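Local coordinates for protein synthesis inhibitor I (Hordeum vulgare, PDB 4FBC) that belongs to the ribosome-inactivating proteins of plants, as its name implies an inhibitor of protein synthesis, and holds adenosine monophosphate in a pocket of its fold, at residues 100-105 / 111-116; 140-145 / 167-172; 215-220 / 249-254; 224-229 / 261-266. The protein carries 3 engineered substitutions. All coordinates share one frame; numbering follows the deposited sequence.

Interaction 1. Residues 100-105 / 111-116; sequences WELTPG and TYVGFG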
loop_
_atom_site.group_PDB
_atom_site.type_symbol
_atom_site.label_atom_id
_atom_site.label_comp_id
_atom_site.label_asym_id
_atom_site.label_seq_id
_atom_site.Cartn_x
_atom_site.Cartn_y
_atom_site.Cartn_z
ATOM N N TRP A 100 3.262 -8.483 -15.497
ATOM C CA TRP A 100 1.912 -8.979 -15.291
ATOM C C TRP A 100 1.082 -7.852 -14.703
ATOM O O TRP A 100 1.573 -7.081 -13.881
ATOM C CB TRP A 100 1.930 -10.180 -14.344
ATOM C CG TRP A 100 2.777 -11.298 -14.856
ATOM C CD1 TRP A 100 4.113 -11.488 -14.639
ATOM C CD2 TRP A 100 2.346 -12.383 -15.683
ATOM N NE1 TRP A 100 4.537 -12.631 -15.277
ATOM C CE2 TRP A 100 3.472 -13.193 -15.929
ATOM C CE3 TRP A 100 1.118 -12.742 -16.248
ATOM C CZ2 TRP A 100 3.404 -14.347 -16.713
ATOM C CZ3 TRP A 100 1.053 -13.888 -17.017
ATOM C CH2 TRP A 100 2.188 -14.678 -17.243
ATOM N N GLU A 101 -0.166 -7.736 -15.141
ATOM C CA GLU A 101 -1.043 -6.685 -14.636
ATOM C C GLU A 101 -2.309 -7.248 -13.994
ATOM O O GLU A 101 -2.746 -8.360 -14.306
ATOM C CB GLU A 101 -1.403 -5.700 -15.744
ATOM C CG GLU A 101 -2.156 -6.327 -16.899
ATOM C CD GLU A 101 -2.393 -5.337 -18.024
ATOM O OE1 GLU A 101 -2.156 -4.120 -17.818
ATOM O OE2 GLU A 101 -2.832 -5.783 -19.104
ATOM N N LEU A 102 -2.892 -6.458 -13.098
ATOM C CA LEU A 102 -4.067 -6.864 -12.340
ATOM C C LEU A 102 -5.325 -6.202 -12.887
ATOM O O LEU A 102 -6.430 -6.400 -12.361
ATOM C CB LEU A 102 -3.888 -6.506 -10.864
ATOM C CG LEU A 102 -2.798 -7.330 -10.190
ATOM C CD1 LEU A 102 -2.327 -6.656 -8.906
ATOM C CD2 LEU A 102 -3.339 -8.717 -9.891
ATOM N N THR A 103 -5.142 -5.419 -13.946
ATOM C CA THR A 103 -6.248 -4.772 -14.648
ATOM C C THR A 103 -5.993 -4.926 -16.144
ATOM O O THR A 103 -4.944 -4.518 -16.630
ATOM C CB THR A 103 -6.320 -3.267 -14.308
ATOM O OG1 THR A 103 -6.501 -3.089 -12.893
ATOM C CG2 THR A 103 -7.481 -2.608 -15.045
ATOM N N PRO A 104 -6.940 -5.537 -16.876
ATOM C CA PRO A 104 -6.721 -5.759 -18.313
ATOM C C PRO A 104 -6.606 -4.432 -19.064
ATOM O O PRO A 104 -7.459 -3.559 -18.886
ATOM C CB PRO A 104 -7.984 -6.512 -18.752
ATOM C CG PRO A 104 -8.550 -7.117 -17.472
ATOM C CD PRO A 104 -8.217 -6.105 -16.406
ATOM N N GLY A 105 -5.551 -4.272 -19.858
ATOM C CA GLY A 105 -5.384 -3.092 -20.688
ATOM C C GLY A 105 -4.801 -1.856 -20.021
ATOM O O GLY A 105 -4.699 -0.806 -20.656
ATOM N N THR A 111 0.897 -8.416 -19.464
ATOM C CA THR A 111 0.043 -9.588 -19.649
ATOM C C THR A 111 -0.890 -9.716 -18.448
ATOM O O THR A 111 -0.431 -9.769 -17.304
ATOM C CB THR A 111 0.902 -10.866 -19.779
ATOM O OG1 THR A 111 1.767 -10.744 -20.915
ATOM C CG2 THR A 111 0.029 -12.109 -19.939
ATOM N N TYR A 112 -2.196 -9.757 -18.694
ATOM C CA TYR A 112 -3.166 -9.865 -17.606
ATOM C C TYR A 112 -3.005 -11.188 -16.869
ATOM O O TYR A 112 -2.952 -12.256 -17.494
ATOM C CB TYR A 112 -4.598 -9.699 -18.131
ATOM C CG TYR A 112 -5.662 -9.752 -17.055
ATOM C CD1 TYR A 112 -5.625 -8.879 -15.969
ATOM C CD2 TYR A 112 -6.708 -10.666 -17.129
ATOM C CE1 TYR A 112 -6.590 -8.922 -14.985
ATOM C CE2 TYR A 112 -7.686 -10.716 -16.150
ATOM C CZ TYR A 112 -7.619 -9.839 -15.078
ATOM O OH TYR A 112 -8.585 -9.873 -14.098
ATOM N N VAL A 113 -2.914 -11.120 -15.539
ATOM C CA VAL A 113 -2.625 -12.310 -14.737
ATOM C C VAL A 113 -3.811 -13.276 -14.585
ATOM O O VAL A 113 -3.629 -14.451 -14.221
ATOM C CB VAL A 113 -2.058 -11.918 -13.344
ATOM C CG1 VAL A 113 -3.153 -11.361 -12.454
ATOM C CG2 VAL A 113 -1.378 -13.115 -12.681
ATOM N N GLY A 114 -5.017 -12.797 -14.874
ATOM C CA GLY A 114 -6.200 -13.640 -14.797
ATOM C C GLY A 114 -7.206 -13.270 -13.719
ATOM O O GLY A 114 -8.303 -13.839 -13.661
ATOM N N PHE A 115 -6.839 -12.306 -12.871
ATOM C CA PHE A 115 -7.705 -11.859 -11.775
ATOM C C PHE A 115 -7.338 -10.428 -11.381
ATOM O O PHE A 115 -6.260 -9.941 -11.745
ATOM C CB PHE A 115 -7.583 -12.797 -10.564
ATOM C CG PHE A 115 -6.164 -13.028 -10.121
ATOM C CD1 PHE A 115 -5.529 -12.120 -9.281
ATOM C CD2 PHE A 115 -5.465 -14.147 -10.550
ATOM C CE1 PHE A 115 -4.220 -12.326 -8.885
ATOM C CE2 PHE A 115 -4.161 -14.362 -10.158
ATOM C CZ PHE A 115 -3.535 -13.452 -9.323
ATOM N N GLY A 116 -8.229 -9.763 -10.648
ATOM C CA GLY A 116 -8.046 -8.368 -10.277
ATOM C C GLY A 116 -7.361 -8.167 -8.934
ATOM O O GLY A 116 -7.021 -9.141 -8.253
HETATM O O HOH W 1 -9.207 -7.007 -13.143
#

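Interaction 2. Residues 140-145 / 167-172; sequences ADAVTA and VTTLLL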
loop_
_atom_site.group_PDB
_atom_site.type_symbol
_atom_site.label_atom_id
_atom_site.label_comp_id
_atom_site.label_asym_id
_atom_site.label_seq_id
_atom_site.Cartn_x
_atom_site.Cartn_y
_atom_site.Cartn_z
ATOM N N ALA A 140 8.387 -14.639 1.583
ATOM C CA ALA A 140 9.336 -15.296 0.696
ATOM C C ALA A 140 8.634 -16.213 -0.307
ATOM O O ALA A 140 9.009 -16.251 -1.470
ATOM C CB ALA A 140 10.375 -16.084 1.505
ATOM N N ASP A 141 7.630 -16.961 0.140
ATOM C CA ASP A 141 6.920 -17.867 -0.775
ATOM C C ASP A 141 6.101 -17.093 -1.814
ATOM O O ASP A 141 5.997 -17.507 -2.967
ATOM C CB ASP A 141 6.026 -18.852 -0.009
ATOM C CG ASP A 141 6.827 -19.894 0.769
ATOM O OD1 ASP A 141 8.048 -20.005 0.540
ATOM O OD2 ASP A 141 6.225 -20.607 1.602
ATOM N N ALA A 142 5.524 -15.966 -1.404
ATOM C CA ALA A 142 4.791 -15.115 -2.340
ATOM C C ALA A 142 5.733 -14.511 -3.380
ATOM O O ALA A 142 5.395 -14.446 -4.572
ATOM C CB ALA A 142 4.032 -14.020 -1.602
ATOM N N VAL A 143 6.913 -14.075 -2.940
ATOM C CA VAL A 143 7.905 -13.532 -3.870
ATOM C C VAL A 143 8.337 -14.618 -4.860
ATOM O O VAL A 143 8.424 -14.377 -6.063
ATOM C CB VAL A 143 9.117 -12.908 -3.135
ATOM C CG1 VAL A 143 10.275 -12.647 -4.088
ATOM C CG2 VAL A 143 8.711 -11.621 -2.465
ATOM N N THR A 144 8.572 -15.821 -4.349
ATOM C CA THR A 144 8.945 -16.958 -5.190
ATOM C C THR A 144 7.883 -17.286 -6.243
ATOM O O THR A 144 8.206 -17.515 -7.408
ATOM C CB THR A 144 9.215 -18.213 -4.340
ATOM O OG1 THR A 144 10.318 -17.958 -3.460
ATOM C CG2 THR A 144 9.549 -19.404 -5.229
ATOM N N ALA A 145 6.621 -17.310 -5.825
ATOM C CA ALA A 145 5.524 -17.714 -6.709
ATOM C C ALA A 145 5.326 -16.740 -7.866
ATOM O O ALA A 145 5.127 -17.158 -9.016
ATOM C CB ALA A 145 4.238 -17.868 -5.924
ATOM N N VAL A 167 -0.334 -12.513 -4.276
ATOM C CA VAL A 167 -0.683 -11.096 -4.371
ATOM C C VAL A 167 -1.287 -10.539 -3.078
ATOM O O VAL A 167 -0.929 -9.439 -2.642
ATOM C CB VAL A 167 -1.629 -10.832 -5.565
ATOM C CG1 VAL A 167 -2.177 -9.395 -5.515
ATOM C CG2 VAL A 167 -0.891 -11.080 -6.855
ATOM N N THR A 168 -2.190 -11.300 -2.457
ATOM C CA THR A 168 -2.856 -10.871 -1.231
ATOM C C THR A 168 -1.818 -10.656 -0.129
ATOM O O THR A 168 -1.854 -9.654 0.609
ATOM C CB THR A 168 -3.888 -11.911 -0.753
ATOM O OG1 THR A 168 -4.836 -12.159 -1.799
ATOM C CG2 THR A 168 -4.623 -11.417 0.475
ATOM N N THR A 169 -0.884 -11.600 -0.048
ATOM C CA THR A 169 0.195 -11.556 0.941
ATOM C C THR A 169 1.016 -10.279 0.773
ATOM O O THR A 169 1.290 -9.568 1.749
ATOM C CB THR A 169 1.123 -12.779 0.803
ATOM O OG1 THR A 169 0.365 -13.978 1.025
ATOM C CG2 THR A 169 2.261 -12.698 1.832
ATOM N N LEU A 170 1.394 -9.971 -0.463
ATOM C CA LEU A 170 2.189 -8.776 -0.714
ATOM C C LEU A 170 1.413 -7.481 -0.493
ATOM O O LEU A 170 1.972 -6.500 -0.010
ATOM C CB LEU A 170 2.799 -8.807 -2.115
ATOM C CG LEU A 170 3.704 -9.994 -2.418
ATOM C CD1 LEU A 170 4.398 -9.805 -3.753
ATOM C CD2 LEU A 170 4.736 -10.186 -1.293
ATOM N N LEU A 171 0.135 -7.469 -0.863
ATOM C CA LEU A 171 -0.691 -6.287 -0.649
ATOM C C LEU A 171 -0.693 -5.919 0.825
ATOM O O LEU A 171 -0.550 -4.745 1.189
ATOM C CB LEU A 171 -2.122 -6.551 -1.125
ATOM C CG LEU A 171 -2.318 -6.270 -2.606
ATOM C CD1 LEU A 171 -3.712 -6.686 -3.024
ATOM C CD2 LEU A 171 -2.098 -4.806 -2.890
ATOM N N LEU A 172 -0.829 -6.934 1.672
ATOM C CA LEU A 172 -0.864 -6.717 3.106
ATOM C C LEU A 172 0.498 -6.312 3.656
ATOM O O LEU A 172 0.592 -5.374 4.446
ATOM C CB LEU A 172 -1.409 -7.955 3.820
ATOM C CG LEU A 172 -2.925 -8.109 3.702
ATOM C CD1 LEU A 172 -3.318 -9.554 3.953
ATOM C CD2 LEU A 172 -3.628 -7.183 4.693
#

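Interaction 3. Residues 215-220 / 249-254; sequences QDLSAA and VQAANT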
loop_
_atom_site.group_PDB
_atom_site.type_symbol
_atom_site.label_atom_id
_atom_site.label_comp_id
_atom_site.label_asym_id
_atom_site.label_seq_id
_atom_site.Cartn_x
_atom_site.Cartn_y
_atom_site.Cartn_z
ATOM N N GLN A 215 -9.852 5.335 3.144
ATOM C CA GLN A 215 -10.389 6.643 2.782
ATOM C C GLN A 215 -11.209 7.247 3.932
ATOM O O GLN A 215 -11.068 8.435 4.250
ATOM C CB GLN A 215 -11.220 6.541 1.491
ATOM C CG GLN A 215 -11.807 7.872 1.017
ATOM C CD GLN A 215 -12.348 7.785 -0.400
ATOM O OE1 GLN A 215 -12.725 6.709 -0.866
ATOM N NE2 GLN A 215 -12.379 8.913 -1.095
ATOM N N ASP A 216 -12.059 6.427 4.555
ATOM C CA ASP A 216 -12.877 6.874 5.683
ATOM C C ASP A 216 -12.023 7.381 6.848
ATOM O O ASP A 216 -12.323 8.408 7.443
ATOM C CB ASP A 216 -13.769 5.730 6.193
ATOM C CG ASP A 216 -14.932 5.427 5.274
ATOM O OD1 ASP A 216 -15.289 6.292 4.440
ATOM O OD2 ASP A 216 -15.498 4.317 5.401
ATOM N N LEU A 217 -10.962 6.653 7.176
ATOM C CA LEU A 217 -10.120 7.041 8.308
ATOM C C LEU A 217 -9.315 8.289 7.945
ATOM O O LEU A 217 -9.160 9.187 8.764
ATOM C CB LEU A 217 -9.190 5.894 8.731
ATOM C CG LEU A 217 -8.316 6.160 9.967
ATOM C CD1 LEU A 217 -9.149 6.514 11.201
ATOM C CD2 LEU A 217 -7.421 4.954 10.261
ATOM N N SER A 218 -8.810 8.337 6.714
ATOM C CA SER A 218 -8.063 9.500 6.243
ATOM C C SER A 218 -8.943 10.744 6.298
ATOM O O SER A 218 -8.546 11.779 6.838
ATOM C CB SER A 218 -7.554 9.281 4.813
ATOM O OG SER A 218 -6.615 8.219 4.764
ATOM N N ALA A 219 -10.151 10.637 5.749
ATOM C CA ALA A 219 -11.079 11.764 5.773
ATOM C C ALA A 219 -11.452 12.185 7.198
ATOM O O ALA A 219 -11.516 13.372 7.493
ATOM C CB ALA A 219 -12.326 11.443 4.962
ATOM N N ALA A 220 -11.700 11.222 8.085
ATOM C CA ALA A 220 -12.019 11.543 9.474
ATOM C C ALA A 220 -10.946 12.378 10.180
ATOM O O ALA A 220 -11.257 13.287 10.954
ATOM C CB ALA A 220 -12.317 10.267 10.267
ATOM N N VAL A 249 -5.848 11.394 18.208
ATOM C CA VAL A 249 -4.521 10.880 18.570
ATOM C C VAL A 249 -4.395 9.400 18.194
ATOM O O VAL A 249 -3.365 8.961 17.680
ATOM C CB VAL A 249 -4.169 11.128 20.053
ATOM C CG1 VAL A 249 -2.999 10.267 20.472
ATOM C CG2 VAL A 249 -3.831 12.598 20.284
ATOM N N GLN A 250 -5.459 8.631 18.400
ATOM C CA GLN A 250 -5.444 7.243 17.963
ATOM C C GLN A 250 -5.399 7.129 16.442
ATOM O O GLN A 250 -4.711 6.263 15.903
ATOM C CB GLN A 250 -6.649 6.475 18.522
ATOM C CG GLN A 250 -6.578 6.244 20.038
ATOM C CD GLN A 250 -7.851 5.633 20.585
ATOM O OE1 GLN A 250 -8.851 5.537 19.875
ATOM N NE2 GLN A 250 -7.820 5.207 21.847
ATOM N N ALA A 251 -6.127 8.008 15.754
ATOM C CA ALA A 251 -6.110 8.024 14.296
ATOM C C ALA A 251 -4.702 8.315 13.755
ATOM O O ALA A 251 -4.271 7.680 12.793
ATOM C CB ALA A 251 -7.110 9.050 13.763
ATOM N N ALA A 252 -4.009 9.272 14.379
ATOM C CA ALA A 252 -2.636 9.633 14.003
ATOM C C ALA A 252 -1.679 8.466 14.240
ATOM O O ALA A 252 -0.829 8.173 13.399
ATOM C CB ALA A 252 -2.165 10.879 14.759
ATOM N N ASN A 253 -1.818 7.791 15.377
ATOM C CA ASN A 253 -1.008 6.599 15.631
ATOM C C ASN A 253 -1.320 5.444 14.686
ATOM O O ASN A 253 -0.494 4.554 14.500
ATOM C CB ASN A 253 -1.170 6.140 17.082
ATOM C CG ASN A 253 -0.362 6.974 18.042
ATOM O OD1 ASN A 253 0.821 7.248 17.800
ATOM N ND2 ASN A 253 -0.986 7.395 19.134
ATOM N N THR A 254 -2.507 5.458 14.081
ATOM C CA THR A 254 -2.931 4.367 13.205
ATOM C C THR A 254 -2.531 4.575 11.742
ATOM O O THR A 254 -2.112 3.627 11.069
ATOM C CB THR A 254 -4.456 4.137 13.308
ATOM O OG1 THR A 254 -4.775 3.807 14.668
ATOM C CG2 THR A 254 -4.904 3.003 12.377
#

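Interaction 4. Residues 224-229 / 261-266; sequences TDVKPP and VEVPGG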
loop_
_atom_site.group_PDB
_atom_site.type_symbol
_atom_site.label_atom_id
_atom_site.label_comp_id
_atom_site.label_asym_id
_atom_site.label_seq_id
_atom_site.Cartn_x
_atom_site.Cartn_y
_atom_site.Cartn_z
ATOM N N THR A 224 -10.571 17.127 11.110
ATOM C CA THR A 224 -10.193 17.784 12.359
ATOM C C THR A 224 -9.206 18.941 12.157
ATOM O O THR A 224 -9.018 19.777 13.052
ATOM C CB THR A 224 -9.637 16.770 13.404
ATOM O OG1 THR A 224 -8.383 16.249 12.951
ATOM C CG2 THR A 224 -10.629 15.627 13.629
ATOM N N ASP A 225 -8.592 19.001 10.977
ATOM C CA ASP A 225 -7.635 20.068 10.672
ATOM C C ASP A 225 -8.306 21.347 10.171
ATOM O O ASP A 225 -7.695 22.424 10.177
ATOM C CB ASP A 225 -6.625 19.602 9.622
ATOM C CG ASP A 225 -5.816 18.408 10.074
ATOM O OD1 ASP A 225 -5.573 18.266 11.300
ATOM O OD2 ASP A 225 -5.405 17.626 9.188
ATOM N N VAL A 226 -9.553 21.224 9.726
ATOM C CA VAL A 226 -10.282 22.367 9.178
ATOM C C VAL A 226 -10.485 23.414 10.269
ATOM O O VAL A 226 -11.116 23.134 11.289
ATOM C CB VAL A 226 -11.658 21.939 8.613
ATOM C CG1 VAL A 226 -12.435 23.155 8.131
ATOM C CG2 VAL A 226 -11.489 20.939 7.478
ATOM N N LYS A 227 -9.924 24.607 10.073
ATOM C CA LYS A 227 -10.084 25.675 11.059
ATOM C C LYS A 227 -11.536 26.140 11.066
ATOM O O LYS A 227 -12.112 26.403 10.009
ATOM C CB LYS A 227 -9.142 26.853 10.772
ATOM C CG LYS A 227 -7.643 26.538 10.908
ATOM C CD LYS A 227 -7.329 25.739 12.175
ATOM C CE LYS A 227 -5.932 26.054 12.720
ATOM N NZ LYS A 227 -4.934 26.327 11.641
ATOM N N PRO A 228 -12.140 26.232 12.259
ATOM C CA PRO A 228 -13.553 26.614 12.351
ATOM C C PRO A 228 -13.762 28.059 11.928
ATOM O O PRO A 228 -12.807 28.842 11.931
ATOM C CB PRO A 228 -13.862 26.497 13.851
ATOM C CG PRO A 228 -12.674 25.845 14.473
ATOM C CD PRO A 228 -11.511 26.101 13.583
ATOM N N PRO A 229 -15.002 28.411 11.561
ATOM C CA PRO A 229 -15.363 29.826 11.461
ATOM C C PRO A 229 -15.115 30.482 12.814
ATOM O O PRO A 229 -15.290 29.817 13.837
ATOM C CB PRO A 229 -16.864 29.789 11.149
ATOM C CG PRO A 229 -17.311 28.386 11.465
ATOM C CD PRO A 229 -16.123 27.521 11.220
ATOM N N VAL A 261 -8.151 13.325 0.626
ATOM C CA VAL A 261 -9.593 13.437 0.466
ATOM C C VAL A 261 -10.012 14.904 0.529
ATOM O O VAL A 261 -9.551 15.660 1.393
ATOM C CB VAL A 261 -10.347 12.672 1.569
ATOM C CG1 VAL A 261 -11.852 12.690 1.269
ATOM C CG2 VAL A 261 -9.851 11.247 1.687
ATOM N N GLU A 262 -10.882 15.314 -0.386
ATOM C CA GLU A 262 -11.476 16.641 -0.291
ATOM C C GLU A 262 -12.559 16.624 0.762
ATOM O O GLU A 262 -13.580 15.954 0.590
ATOM C CB GLU A 262 -12.094 17.054 -1.628
ATOM C CG GLU A 262 -11.089 17.314 -2.721
ATOM C CD GLU A 262 -11.730 17.898 -3.970
ATOM O OE1 GLU A 262 -12.651 17.258 -4.525
ATOM O OE2 GLU A 262 -11.313 18.995 -4.395
ATOM N N VAL A 263 -12.333 17.334 1.862
ATOM C CA VAL A 263 -13.345 17.452 2.910
ATOM C C VAL A 263 -13.846 18.898 2.926
ATOM O O VAL A 263 -13.113 19.811 2.533
ATOM C CB VAL A 263 -12.803 17.015 4.303
ATOM C CG1 VAL A 263 -12.253 15.586 4.234
ATOM C CG2 VAL A 263 -11.730 17.973 4.802
ATOM N N PRO A 264 -15.103 19.117 3.339
ATOM C CA PRO A 264 -15.599 20.501 3.319
ATOM C C PRO A 264 -14.733 21.428 4.165
ATOM O O PRO A 264 -14.470 21.136 5.334
ATOM C CB PRO A 264 -17.001 20.378 3.925
ATOM C CG PRO A 264 -17.424 18.985 3.582
ATOM C CD PRO A 264 -16.156 18.154 3.702
ATOM N N GLY A 265 -14.266 22.522 3.574
ATOM C CA GLY A 265 -13.450 23.471 4.309
ATOM C C GLY A 265 -11.955 23.209 4.220
ATOM O O GLY A 265 -11.147 24.051 4.616
ATOM N N GLY A 266 -11.583 22.046 3.693
ATOM C CA GLY A 266 -10.179 21.704 3.541
ATOM C C GLY A 266 -9.650 22.003 2.152
ATOM O O GLY A 266 -10.351 22.582 1.320
#

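Interaction 1. Residues 100-105 / 111-116
Leu102, Trp100 and Tyr112 carry this contact between two parallel strand ends. The six-membered ring of Trp100 runs alongside Thr111 on one face of the sheet, its CZ3 3.6 Å from Thr111 CG2, while the indole NE1 is hydrogen-bonded to Ser94 OG. On the other face, Tyr112 has its CG anti to the backbone N (chi1 -178°), which sets the phenol beside the loop that follows Glu101. Pro104 CG sits over the centre of that ring, 3.6 Å from the Tyr112 centroid and 8° off the normal, a clear CH-pi contact; Gly114 N lies over the opposite face, toward the rim. The ring is thus held flat between proline and backbone, and a water links its OH to Leu102 O. Leu102 itself reaches over with one branch: Leu102 CD2 lies 3.7 Å from Val113 CG1 and 3.8 Å from Phe115 CE1, and its side chain comes within about 5 Å of the bound adenosine monophosphate. In the backbone, Glu101 is bonded to the residues before and after Tyr112, through Glu101 N to Thr111 O (3.0 Å) and Val113 N to Glu101 O (3.0 Å), the pattern of a parallel pair. Strand 111-112 forms one edge of the six-stranded mixed sheet, next to strand 99-101, whose other neighbour is strand 89-93; Phe115 extends the contact onto helix 157-179.

Interaction 2. Residues 140-145 / 167-172
The helical segments 140-145 and 167-172 approach to 9.0 Å between their short axes and run at 125° to one another, so they are steeply inclined rather than simply antiparallel. Their backbones come nearest at Ala142 and Thr169, whose CA atoms are 6.7 Å apart. The CB of Ala142 points toward the other helix, and this single methyl meets two neighbouring residues: Ala142 CB is 3.9 Å from Leu170 CD2 and 4.0 Å from Thr169 CB. With so short a side chain at the point of closest approach, the threonine and leucine can come right up to the alanine. Leu170 keeps CG anti to its carbonyl carbon (chi1 -59°), which brings the CD2 branch against Ala142 and near Val143, whose CG2 lies more loosely, 4.4 Å from that same Leu170 CD2. Thr169 presents CB and CG2 to Ala142, while its OG1 is hydrogen-bonded to Glu165 O in its own helix, which satisfies a polar group in an otherwise apolar, buried contact. Leu170 also packs on Leu139 and Leu146, both of helix 136-147. Beyond the pair, Leu69 of strand 64-70 touches both Val143 and Leu170, so the helices meet against the main sheet. On another side of helix 157-179, Leu171 lines the adenosine monophosphate pocket, and both Thr168 and Leu171 lie on helix 119-123.

Interaction 3. Residues 215-220 / 249-254
Neither a ring nor any other flat side chain takes part where Leu217 meets Ala251 and Thr254; the contact is made by methyl groups alone. An aromatic neighbour, Phe237 of a loop, touches both Ala220 and Ala251 and so flanks the pair. Leu217 has CG anti to its backbone N (chi1 -177°), which carries CG out from the helix, and a chi2 of 58° turns one branch to each partner. Leu217 CD1 lies 4.1 Å from Ala251 CB, and Leu217 CD2 lies 3.8 Å from Thr254 CG2, the leucine and threonine side chains crossing at about a right angle. This is helix-to-helix packing in the C-terminal half of the ribosome-inactivating fold, joining helix 214-225 to the short helix 248-254; the former begins with Trp214, a residue of the adenosine monophosphate pocket. Thr254 turns its methyl to Leu217 while its OG1 donates to Gln250 O of its own helix at 2.7 Å, tilted 35° from the carbonyl plane. Ser218 OG is hydrogen-bonded to both Trp214 O and Leu259 N, tying helix 214-225 to the chain that follows helix 248-254. Leu217 also touches Leu255, at the start of that connection.

Interaction 4. Residues 224-229 / 261-266
Val226 reaches across to the backbone of residues 264-266 with both of its methyls. Its CG1 is anti to the backbone N (chi1 176°) and CG2 anti to the carbonyl carbon, a staggered pose that spreads the two branches along the neighbouring chain. Val226 CG2 lies 3.7 Å from Pro264 O and 3.9 Å from Gly266 N, while Val226 CG1 lies 3.8 Å from Gly265 O. Gly265 has no side chain, so the methyl meets bare peptide there. The one side chain that answers Val226 is Val263: with CG1 anti to the carbonyl carbon (chi1 -56°), Val263 CG2 falls between the backbone N and the carbonyl carbon and stands 4.0 Å from Val226 CG2. Val263 also touches Lys223 of helix 214-225. Methyls thus meet peptide atoms and one other methyl, at the surface. Just before Val226, Thr224 OG1 is hydrogen-bonded to His47 and Asp225 OD2 to Ser46. Facing Val226, Val263 O accepts a hydrogen bond from Gly266 N, 2.9 Å, and closes a type II beta turn, with Pro264 and Gly265 at its two central positions; the positive phi of Gly265, 91°, is characteristic of glycine in the third place of such a turn.

Overall arrangement
The four contacts form two touching pairs. Interactions 1 and 2, with centres 16 Å apart, meet where Phe115 CE1 packs 4.1 Å from Val167 CG2, joining the loop after edge strand 111-112 to helix 157-179. Interactions 3 and 4, 14 Å between centres, share helix 214-225 and touch through Val261, which packs on Gln215 and Ala219. Along the chain interactions 1 and 2 follow in series, whereas the segments of 3 and 4 alternate. Interactions 2 and 3 lie on opposite sides of the chain's centre, about 11 Å between nearest atoms. The adenosine monophosphate pocket draws on both halves, taking Leu171 and Arg179 from helix 157-179 and Trp214 from helix 214-225.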